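DHC, diheme cytochrome c (Rhodobacter sphaeroides, PDB 2FWT) probably carries electrons through two covalently bound c-type hemes, each with two histidine iron ligands, and interacts with the oxygen-binding sphaeroides heme protein SHP. Local coordinates at residues R28-L33 with T81-I85. Sequence-based numbering, arbitrary orientation.
Sequences RSWTAL and TPLRI. With HEC (heme c), chain C.
Leu83 overlaps one flank of helix 27-34, its CD1 3.7 Å from Ala32 CB and its CG 4.0 Å from Leu33 CD2; with chi1 -92° and chi2 6°, both off the rotamer wells, its CB starts sideways but the side-chain end comes nearer the helix. Residues 28-33 are regular helix, while 81-85 run extended at Pro82 (phi/psi -64/148) and turn at Leu83 (-103/-13). The CA atoms come nearest at Ser29 and Thr81, 5.5 Å apart. Ser29 OG, chi1 m, donates a 2.6 Å hydrogen bond to Pro82 O, tying loop backbone to helix. Thr81 CG2 lies 4.0 Å from Ala32 CB; Arg28 CD packs 3.6 Å from Thr81 OG1. In this diheme cytochrome c helix and loop together line one bis-histidine heme pocket: Leu33 CD1 is 3.6 Å from heme methyl CMA, and Trp30 CZ3 3.8 Å from CMB. At Arg84 the CA-to-CB bond is directed away from the helix; the extended side chain carries NH1 to both propionates (3.0 Å to O2A, 2.9 Å to O1D) and NH2 to O1D (2.9 Å), all hydrogen bonds; Ile85 N approaches O1A at 2.7 Å.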
loop_
_atom_site.group_PDB
_atom_site.type_symbol
_atom_site.label_atom_id
_atom_site.label_comp_id
_atom_site.label_asym_id
_atom_site.label_seq_id
_atom_site.Cartn_x
_atom_site.Cartn_y
_atom_site.Cartn_z
ATOM N N ARG A 28 -6.307 -11.231 0.729
ATOM C CA ARG A 28 -5.277 -12.157 1.215
ATOM C C ARG A 28 -3.903 -11.512 1.388
ATOM O O ARG A 28 -3.137 -11.915 2.249
ATOM C CB ARG A 28 -5.165 -13.353 0.299
ATOM C CG ARG A 28 -4.600 -13.066 -1.071
ATOM C CD ARG A 28 -4.890 -14.276 -1.973
ATOM N NE ARG A 28 -4.373 -14.054 -3.309
ATOM C CZ ARG A 28 -5.007 -13.382 -4.280
ATOM N NH1 ARG A 28 -6.211 -12.877 -4.095
ATOM N NH2 ARG A 28 -4.410 -13.225 -5.448
ATOM N N SER A 29 -3.620 -10.500 0.565
ATOM C CA SER A 29 -2.380 -9.731 0.619
ATOM C C SER A 29 -2.357 -8.819 1.850
ATOM O O SER A 29 -1.370 -8.770 2.573
ATOM C CB SER A 29 -2.183 -8.918 -0.657
ATOM O OG SER A 29 -1.977 -9.761 -1.802
ATOM N N TRP A 30 -3.447 -8.103 2.111
ATOM C CA TRP A 30 -3.523 -7.321 3.342
ATOM C C TRP A 30 -3.383 -8.200 4.582
ATOM O O TRP A 30 -2.667 -7.845 5.520
ATOM C CB TRP A 30 -4.802 -6.525 3.396
ATOM C CG TRP A 30 -4.914 -5.400 2.392
ATOM C CD1 TRP A 30 -5.900 -5.229 1.490
ATOM C CD2 TRP A 30 -4.026 -4.293 2.227
ATOM N NE1 TRP A 30 -5.689 -4.125 0.777
ATOM C CE2 TRP A 30 -4.555 -3.503 1.213
ATOM C CE3 TRP A 30 -2.823 -3.896 2.850
ATOM C CZ2 TRP A 30 -3.947 -2.319 0.784
ATOM C CZ3 TRP A 30 -2.220 -2.702 2.439
ATOM C CH2 TRP A 30 -2.783 -1.928 1.427
ATOM N N THR A 31 -4.033 -9.350 4.596
ATOM C CA THR A 31 -3.932 -10.256 5.753
ATOM C C THR A 31 -2.474 -10.724 5.939
ATOM O O THR A 31 -1.943 -10.780 7.058
ATOM C CB THR A 31 -4.906 -11.438 5.599
ATOM O OG1 THR A 31 -6.241 -10.951 5.748
ATOM C CG2 THR A 31 -4.629 -12.526 6.606
ATOM N N ALA A 32 -1.825 -11.053 4.838
ATOM C CA ALA A 32 -0.445 -11.489 4.899
ATOM C C ALA A 32 0.465 -10.409 5.458
ATOM O O ALA A 32 1.358 -10.683 6.285
ATOM C CB ALA A 32 0.011 -11.913 3.528
ATOM N N LEU A 33 0.299 -9.193 4.959
ATOM C CA LEU A 33 1.092 -8.074 5.430
ATOM C C LEU A 33 0.820 -7.798 6.920
ATOM O O LEU A 33 1.754 -7.620 7.729
ATOM C CB LEU A 33 0.806 -6.815 4.615
ATOM C CG LEU A 33 1.499 -6.596 3.279
ATOM C CD1 LEU A 33 0.903 -5.387 2.581
ATOM C CD2 LEU A 33 3.009 -6.399 3.463
ATOM N N THR A 81 0.081 -14.760 -3.586
ATOM C CA THR A 81 -0.218 -13.670 -2.635
ATOM C C THR A 81 0.832 -12.559 -2.716
ATOM O O THR A 81 1.899 -12.636 -2.093
ATOM C CB THR A 81 -0.344 -14.211 -1.209
ATOM O OG1 THR A 81 -1.446 -15.120 -1.170
ATOM C CG2 THR A 81 -0.622 -13.090 -0.225
ATOM N N PRO A 82 0.527 -11.515 -3.504
ATOM C CA PRO A 82 1.470 -10.406 -3.575
ATOM C C PRO A 82 1.591 -9.714 -2.197
ATOM O O PRO A 82 0.613 -9.700 -1.439
ATOM C CB PRO A 82 0.865 -9.470 -4.627
ATOM C CG PRO A 82 -0.538 -9.976 -4.922
ATOM C CD PRO A 82 -0.685 -11.338 -4.332
ATOM N N LEU A 83 2.766 -9.176 -1.868
ATOM C CA LEU A 83 2.876 -8.278 -0.747
ATOM C C LEU A 83 2.977 -6.816 -1.189
ATOM O O LEU A 83 2.858 -5.930 -0.338
ATOM C CB LEU A 83 4.090 -8.615 0.104
ATOM C CG LEU A 83 3.969 -9.570 1.302
ATOM C CD1 LEU A 83 2.635 -10.225 1.475
ATOM C CD2 LEU A 83 5.132 -10.565 1.300
ATOM N N ARG A 84 3.213 -6.568 -2.483
ATOM C CA ARG A 84 3.485 -5.204 -2.961
ATOM C C ARG A 84 2.518 -4.842 -4.073
ATOM O O ARG A 84 2.335 -5.635 -5.028
ATOM C CB ARG A 84 4.929 -5.055 -3.485
ATOM C CG ARG A 84 5.954 -5.151 -2.430
ATOM C CD ARG A 84 7.333 -5.035 -3.021
ATOM N NE ARG A 84 8.451 -4.905 -2.074
ATOM C CZ ARG A 84 8.953 -3.773 -1.580
ATOM N NH1 ARG A 84 8.386 -2.607 -1.799
ATOM N NH2 ARG A 84 10.020 -3.831 -0.792
ATOM N N ILE A 85 1.952 -3.643 -3.965
ATOM C CA ILE A 85 1.218 -3.032 -5.054
ATOM C C ILE A 85 2.135 -2.926 -6.289
ATOM O O ILE A 85 1.726 -3.219 -7.421
ATOM C CB ILE A 85 0.700 -1.641 -4.661
ATOM C CG1 ILE A 85 -0.303 -1.738 -3.485
ATOM C CG2 ILE A 85 0.026 -0.962 -5.854
ATOM C CD1 ILE A 85 -0.420 -0.443 -2.696
HETATM FE FE HEC C . 4.688 -0.232 5.010
HETATM C CHA HEC C . 6.097 -0.988 2.031
HETATM C CHB HEC C . 1.630 -1.263 3.833
HETATM C CHC HEC C . 3.244 0.637 7.952
HETATM C CHD HEC C . 7.733 0.651 6.259
HETATM N NA HEC C . 3.981 -0.952 3.270
HETATM C C1A HEC C . 4.748 -1.201 2.145
HETATM C C2A HEC C . 3.928 -1.730 1.095
HETATM C C3A HEC C . 2.675 -1.798 1.590
HETATM C C4A HEC C . 2.692 -1.306 2.958
HETATM C CMA HEC C . 1.430 -2.280 0.868
HETATM C CAA HEC C . 4.425 -2.112 -0.304
HETATM C CBA HEC C . 4.564 -0.907 -1.231
HETATM C CGA HEC C . 4.793 -1.384 -2.651
HETATM O O1A HEC C . 3.798 -1.713 -3.329
HETATM O O2A HEC C . 5.965 -1.427 -3.110
HETATM N NB HEC C . 2.797 -0.296 5.753
HETATM C C1B HEC C . 1.688 -0.830 5.137
HETATM C C2B HEC C . 0.588 -0.832 6.075
HETATM C C3B HEC C . 1.054 -0.313 7.230
HETATM C C4B HEC C . 2.429 0.090 7.016
HETATM C CMB HEC C . -0.790 -1.438 5.731
HETATM C CAB HEC C . 0.323 -0.122 8.578
HETATM C CBB HEC C . -0.000 -1.297 9.219
HETATM N NC HEC C . 5.372 0.518 6.758
HETATM C C1C HEC C . 4.596 0.820 7.857
HETATM C C2C HEC C . 5.429 1.409 8.873
HETATM C C3C HEC C . 6.685 1.405 8.423
HETATM C C4C HEC C . 6.658 0.854 7.078
HETATM C CMC HEC C . 4.917 1.890 10.240
HETATM C CAC HEC C . 7.957 1.892 9.172
HETATM C CBC HEC C . 8.238 1.387 10.413
HETATM N ND HEC C . 6.546 -0.200 4.287
HETATM C C1D HEC C . 7.694 0.172 4.989
HETATM C C2D HEC C . 8.860 0.002 4.151
HETATM C C3D HEC C . 8.373 -0.507 2.831
HETATM C C4D HEC C . 6.927 -0.597 3.004
HETATM C CMD HEC C . 10.296 0.232 4.520
HETATM C CAD HEC C . 9.250 -0.836 1.630
HETATM C CBD HEC C . 9.394 0.426 0.769
HETATM C CGD HEC C . 10.319 0.205 -0.403
HETATM O O1D HEC C . 10.587 -0.978 -0.727
HETATM O O2D HEC C . 10.768 1.230 -1.007
#